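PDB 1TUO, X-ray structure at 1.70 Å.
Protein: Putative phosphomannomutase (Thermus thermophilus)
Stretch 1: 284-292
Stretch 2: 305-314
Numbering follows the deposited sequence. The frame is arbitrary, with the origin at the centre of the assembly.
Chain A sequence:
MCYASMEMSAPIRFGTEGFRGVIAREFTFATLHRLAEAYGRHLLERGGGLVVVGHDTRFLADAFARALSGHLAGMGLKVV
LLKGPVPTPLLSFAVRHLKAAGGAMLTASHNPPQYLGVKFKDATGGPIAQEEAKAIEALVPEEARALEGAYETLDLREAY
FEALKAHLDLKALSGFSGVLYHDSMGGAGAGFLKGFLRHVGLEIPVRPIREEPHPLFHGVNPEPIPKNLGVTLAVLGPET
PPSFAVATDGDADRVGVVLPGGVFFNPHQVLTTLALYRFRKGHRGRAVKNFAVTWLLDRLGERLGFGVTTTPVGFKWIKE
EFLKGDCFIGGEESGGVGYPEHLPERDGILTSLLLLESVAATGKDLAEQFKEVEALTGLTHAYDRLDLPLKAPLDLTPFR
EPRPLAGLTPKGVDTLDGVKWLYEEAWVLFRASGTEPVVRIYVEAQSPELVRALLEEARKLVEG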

# COMPACT_ATOMS: atom_id res chain seq x y z
N ARG A 284 10.74 -12.13 -15.32
CA ARG A 284 10.89 -11.28 -16.49
C ARG A 284 9.66 -10.42 -16.71
O ARG A 284 8.62 -10.63 -16.09
CB ARG A 284 11.16 -12.13 -17.74
CG ARG A 284 12.55 -11.92 -18.32
CD ARG A 284 13.63 -12.15 -17.27
NE ARG A 284 14.97 -11.88 -17.77
CZ ARG A 284 16.07 -11.96 -17.03
NH1 ARG A 284 15.99 -12.32 -15.75
NH2 ARG A 284 17.26 -11.70 -17.56
N GLY A 285 9.79 -9.46 -17.61
CA GLY A 285 8.69 -8.56 -17.90
C GLY A 285 9.10 -7.15 -17.55
O GLY A 285 10.28 -6.82 -17.54
N ARG A 286 8.12 -6.31 -17.24
CA ARG A 286 8.41 -4.92 -16.91
C ARG A 286 8.05 -4.58 -15.47
O ARG A 286 7.28 -5.28 -14.82
CB ARG A 286 7.66 -4.00 -17.87
CG ARG A 286 6.20 -4.36 -17.96
CD ARG A 286 5.44 -3.57 -19.03
NE ARG A 286 4.06 -4.03 -19.08
CZ ARG A 286 2.99 -3.23 -19.02
NH1 ARG A 286 3.14 -1.91 -18.92
NH2 ARG A 286 1.78 -3.76 -19.06
N ALA A 287 8.63 -3.49 -14.99
CA ALA A 287 8.34 -3.00 -13.65
C ALA A 287 7.46 -1.78 -13.89
O ALA A 287 7.68 -1.03 -14.85
CB ALA A 287 9.64 -2.58 -12.95
N VAL A 288 6.46 -1.58 -13.04
CA VAL A 288 5.56 -0.44 -13.20
C VAL A 288 5.73 0.46 -11.97
O VAL A 288 5.78 -0.02 -10.85
CB VAL A 288 4.09 -0.89 -13.31
CG1 VAL A 288 3.20 0.29 -13.69
CG2 VAL A 288 3.98 -2.02 -14.33
N LYS A 289 5.84 1.77 -12.21
CA LYS A 289 6.02 2.73 -11.11
C LYS A 289 5.25 4.01 -11.37
O LYS A 289 5.06 4.40 -12.52
CB LYS A 289 7.51 3.07 -10.96
CG LYS A 289 8.15 3.60 -12.25
CD LYS A 289 9.51 4.28 -12.02
CE LYS A 289 9.37 5.80 -12.00
NZ LYS A 289 10.68 6.52 -12.00
N ASN A 290 4.78 4.67 -10.31
CA ASN A 290 4.08 5.92 -10.55
C ASN A 290 5.12 7.03 -10.74
O ASN A 290 6.32 6.82 -10.54
CB ASN A 290 3.07 6.26 -9.44
CG ASN A 290 3.71 6.76 -8.15
OD1 ASN A 290 4.81 7.32 -8.14
ND2 ASN A 290 2.98 6.59 -7.04
N PHE A 291 4.64 8.20 -11.13
CA PHE A 291 5.47 9.37 -11.42
C PHE A 291 6.42 9.88 -10.34
O PHE A 291 7.40 10.56 -10.66
CB PHE A 291 4.54 10.50 -11.88
CG PHE A 291 5.20 11.55 -12.73
CD1 PHE A 291 6.05 11.19 -13.76
CD2 PHE A 291 4.90 12.90 -12.53
CE1 PHE A 291 6.60 12.16 -14.60
CE2 PHE A 291 5.44 13.87 -13.36
CZ PHE A 291 6.30 13.51 -14.40
N ALA A 292 6.16 9.57 -9.08
CA ALA A 292 7.01 10.06 -8.00
C ALA A 292 8.04 9.05 -7.50
O ALA A 292 8.76 9.31 -6.53
CB ALA A 292 6.14 10.54 -6.83
N GLY A 305 18.35 -4.87 -18.08
CA GLY A 305 17.55 -5.43 -19.15
C GLY A 305 16.06 -5.69 -18.97
O GLY A 305 15.57 -6.74 -19.40
N PHE A 306 15.34 -4.77 -18.34
CA PHE A 306 13.90 -4.93 -18.19
C PHE A 306 13.20 -3.59 -18.38
O PHE A 306 13.72 -2.55 -18.00
CB PHE A 306 13.51 -5.57 -16.84
CG PHE A 306 13.89 -4.76 -15.62
CD1 PHE A 306 15.07 -5.03 -14.93
CD2 PHE A 306 13.03 -3.79 -15.12
CE1 PHE A 306 15.39 -4.34 -13.76
CE2 PHE A 306 13.34 -3.09 -13.95
CZ PHE A 306 14.53 -3.37 -13.27
N GLY A 307 12.02 -3.63 -18.99
CA GLY A 307 11.29 -2.41 -19.24
C GLY A 307 10.71 -1.78 -17.99
O GLY A 307 10.50 -2.46 -16.98
N VAL A 308 10.46 -0.48 -18.06
CA VAL A 308 9.88 0.25 -16.94
C VAL A 308 8.78 1.16 -17.47
O VAL A 308 9.02 2.00 -18.33
CB VAL A 308 10.92 1.10 -16.20
CG1 VAL A 308 10.26 1.86 -15.06
CG2 VAL A 308 12.03 0.21 -15.67
N THR A 309 7.57 0.97 -16.94
CA THR A 309 6.42 1.77 -17.33
C THR A 309 6.14 2.76 -16.22
O THR A 309 6.09 2.38 -15.06
CB THR A 309 5.18 0.88 -17.53
OG1 THR A 309 5.41 -0.00 -18.64
CG2 THR A 309 3.95 1.74 -17.80
N THR A 310 5.96 4.03 -16.59
CA THR A 310 5.67 5.07 -15.61
C THR A 310 4.22 5.51 -15.76
O THR A 310 3.76 5.80 -16.86
CB THR A 310 6.59 6.29 -15.81
OG1 THR A 310 7.95 5.89 -15.66
CG2 THR A 310 6.27 7.38 -14.79
N THR A 311 3.51 5.55 -14.64
CA THR A 311 2.11 5.93 -14.63
C THR A 311 1.85 7.10 -13.70
O THR A 311 2.66 7.41 -12.83
CB THR A 311 1.24 4.77 -14.14
OG1 THR A 311 1.61 4.45 -12.79
CG2 THR A 311 1.44 3.54 -15.01
N PRO A 312 0.71 7.78 -13.88
CA PRO A 312 0.39 8.91 -13.01
C PRO A 312 0.15 8.30 -11.63
O PRO A 312 -0.03 7.09 -11.52
CB PRO A 312 -0.89 9.46 -13.61
CG PRO A 312 -0.74 9.14 -15.08
CD PRO A 312 -0.21 7.73 -15.03
N VAL A 313 0.14 9.12 -10.59
CA VAL A 313 -0.11 8.59 -9.25
C VAL A 313 -1.54 8.06 -9.17
O VAL A 313 -2.49 8.68 -9.66
CB VAL A 313 0.10 9.67 -8.17
CG1 VAL A 313 -0.33 9.14 -6.81
CG2 VAL A 313 1.57 10.07 -8.13
N GLY A 314 -1.68 6.89 -8.54
CA GLY A 314 -2.97 6.25 -8.41
C GLY A 314 -2.73 4.79 -8.73
O GLY A 314 -2.29 4.47 -9.84
O HOH W 1 0.38 5.25 -8.01

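Neighbouring parallel strands are held together by a staggered ladder in which one residue of a bridging pair uses both its amide and its carbonyl while its partner turns its own polar groups elsewhere. The pairing of 286-290 with 308-311 in this putative phosphomannomutase is a clear instance. Ala-287 N donates to Gly-307 O at 2.9 Å, and Ala-287 O accepts from Thr-309 N, also at 2.9 Å, so that one alanine clasps the residues before and after its partner, Val-308. Two residues on, the pattern repeats: Lys-289 N reaches Thr-309 O at 2.9 Å, and Thr-311 N reaches Lys-289 O at 2.9 Å, around Thr-310. All four bonds are nearly straight, with angles at hydrogen of 160° to 165°. The ladder then frays. Although Phe-291 N lies just 2.7 Å from Thr-311 O, the angle falls to 120° and the bond is weak, a reminder that a short separation alone does not make a strong interaction.

The carbonyls of the ladder serve twice. Val-308 CA approaches Ala-287 O at 3.3 Å and Thr-310 CA approaches Lys-289 O at 3.2 Å, each as a CA-H...O contact that supplements the amide bond to the same oxygen.

One side-chain hydrogen bond crosses directly. Arg-286 NH1 donates to Thr-309 OG1 at 3.0 Å, with the hydroxyl at the edge of the guanidinium and near its plane, where the N-H groups point. Farther along, a water links the stretches, accepting from Asn-290 ND2 at 3.1 Å and from Gly-314 N at 2.7 Å. The other end of the same amide secures its own turn: Asn-290 OD1 accepts from Ala-292 N at 2.8 Å.

Packing follows the alternation of the strands. Val-288, Asn-290, Thr-309 and Thr-311 share one face, where Val-288 CG1 meets Thr-311 CG2 at 3.9 Å. Ala-287, Lys-289, Val-308 and Thr-310 share the other; there the aliphatic part of the lysine lies against the valine, with Lys-289 CG 3.9 Å from Val-308 CG1. At the start of the pairing, Phe-306 points toward the first stretch, and its CE2 lies 3.9 Å from Ala-287 CB. Toward the far end, Thr-310 CG2 sits at the edge of the Phe-291 ring, 4.0 Å from CD1 of that residue, and Val-313 CG2 comes within 3.9 Å of Asn-290 ND2, extending the contact beyond the last bridge.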